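Local coordinates for ribonuclease P protein component 3 (Thermococcus kodakarensis KOD1, PDB 3WYZ) that is probably a protein subunit of ribonuclease P, the RNA-based enzyme that cleaves precursor tRNAs to generate their mature 5' ends, at residues S140-P143 with L144-N148. Numbering follows the deposited sequence.
Sequences SLSP and LLNAN
The side chain of Leu141, just before the short helix 142-145, packs on Leu144 and Leu145. With CG anti to N (chi1 175°), beside its own carbonyl carbon, the branch lies on the side where these two residues follow. CB has no close partner across the turn; CG meets CD2 of Leu145 at 3.6 Å, the two side chains crossing at a slant. Beyond it, Leu141 CD1 reaches Leu144 CD1 at 3.9 Å and also lies near Leu144 CB, this pair crossing at about a right angle. Leu141 CD2 lies farther off, 4.3 Å from Leu145 CD2. Leu145 CD2 folds back over the turn and sits 3.1 Å from Leu141 O, a close contact for a methyl group. The backbone repeats an i to i+3 pattern: Leu144 N donates to Leu141 O (3.1 Å), Leu145 N to Ser142 O (3.3 Å), and Asn146 N more weakly to Pro143 O. The bonds are bent, with N-H...O angles near 135°. A water donates to both Pro143 O (2.9 Å) and Asn146 O, clasping the end of the turn. Asn148 then N-caps helix 149-168 through OD1 to Gly151 N. In this TIM barrel-like fold the turn links strand 136-140 to helix 149-168; Leu144 packs on Ile155 and Leu156 of that helix, while Leu141 and Leu144 both touch Leu194 of helix 188-198.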
loop_
_atom_site.group_PDB
_atom_site.type_symbol
_atom_site.label_atom_id
_atom_site.label_comp_id
_atom_site.label_asym_id
_atom_site.label_seq_id
_atom_site.Cartn_x
_atom_site.Cartn_y
_atom_site.Cartn_z
ATOM N N SER A 140 -4.705 -1.938 3.425
ATOM C CA SER A 140 -5.769 -1.316 2.640
ATOM C C SER A 140 -7.115 -1.504 3.323
ATOM O O SER A 140 -7.431 -2.588 3.790
ATOM C CB SER A 140 -5.815 -1.904 1.224
ATOM O OG SER A 140 -6.285 -3.246 1.242
ATOM N N LEU A 141 -7.907 -0.440 3.368
ATOM C CA LEU A 141 -9.275 -0.505 3.872
ATOM C C LEU A 141 -10.261 -1.015 2.806
ATOM O O LEU A 141 -11.349 -1.472 3.145
ATOM C CB LEU A 141 -9.696 0.877 4.373
ATOM C CG LEU A 141 -11.128 1.102 4.856
ATOM C CD1 LEU A 141 -11.546 0.139 5.963
ATOM C CD2 LEU A 141 -11.283 2.538 5.322
ATOM N N SER A 142 -9.865 -0.952 1.531
ATOM C CA SER A 142 -10.751 -1.247 0.397
ATOM C C SER A 142 -11.516 -2.579 0.482
ATOM O O SER A 142 -12.723 -2.597 0.261
ATOM C CB SER A 142 -9.970 -1.200 -0.926
ATOM O OG SER A 142 -10.852 -1.029 -2.012
ATOM N N PRO A 143 -10.823 -3.694 0.790
ATOM C CA PRO A 143 -11.516 -4.991 0.851
ATOM C C PRO A 143 -12.651 -5.059 1.885
ATOM O O PRO A 143 -13.624 -5.770 1.670
ATOM C CB PRO A 143 -10.396 -5.975 1.226
ATOM C CG PRO A 143 -9.126 -5.286 0.861
ATOM C CD PRO A 143 -9.385 -3.832 1.093
ATOM N N LEU A 144 -12.524 -4.318 2.983
ATOM C CA LEU A 144 -13.526 -4.336 4.049
ATOM C C LEU A 144 -14.853 -3.686 3.662
ATOM O O LEU A 144 -15.897 -4.075 4.182
ATOM C CB LEU A 144 -12.983 -3.669 5.311
ATOM C CG LEU A 144 -11.907 -4.439 6.067
ATOM C CD1 LEU A 144 -11.309 -3.558 7.149
ATOM C CD2 LEU A 144 -12.479 -5.711 6.676
ATOM N N LEU A 145 -14.814 -2.705 2.762
ATOM C CA LEU A 145 -16.035 -2.051 2.285
ATOM C C LEU A 145 -16.843 -2.973 1.385
ATOM O O LEU A 145 -18.070 -2.902 1.367
ATOM C CB LEU A 145 -15.725 -0.760 1.519
ATOM C CG LEU A 145 -15.220 0.473 2.283
ATOM C CD1 LEU A 145 -15.872 0.626 3.648
ATOM C CD2 LEU A 145 -13.715 0.441 2.442
ATOM N N ASN A 146 -16.151 -3.841 0.650
ATOM C CA ASN A 146 -16.783 -4.708 -0.338
ATOM C C ASN A 146 -16.987 -6.125 0.194
ATOM O O ASN A 146 -16.679 -7.102 -0.496
ATOM C CB ASN A 146 -15.924 -4.741 -1.612
ATOM C CG ASN A 146 -15.503 -3.353 -2.068
ATOM O OD1 ASN A 146 -16.246 -2.383 -1.911
ATOM N ND2 ASN A 146 -14.305 -3.252 -2.633
ATOM N N ALA A 147 -17.516 -6.241 1.412
ATOM C CA ALA A 147 -17.656 -7.551 2.056
ATOM C C ALA A 147 -18.808 -7.611 3.054
ATOM O O ALA A 147 -19.200 -6.600 3.635
ATOM C CB ALA A 147 -16.353 -7.943 2.739
ATOM N N ASN A 148 -19.342 -8.819 3.235
ATOM C CA ASN A 148 -20.360 -9.086 4.254
ATOM C C ASN A 148 -19.683 -9.318 5.606
ATOM O O ASN A 148 -18.459 -9.444 5.655
ATOM C CB ASN A 148 -21.239 -10.284 3.849
ATOM C CG ASN A 148 -20.439 -11.551 3.571
ATOM O OD1 ASN A 148 -19.392 -11.795 4.172
ATOM N ND2 ASN A 148 -20.946 -12.370 2.657
HETATM O O HOH W 1 -13.698 -7.907 -0.220
#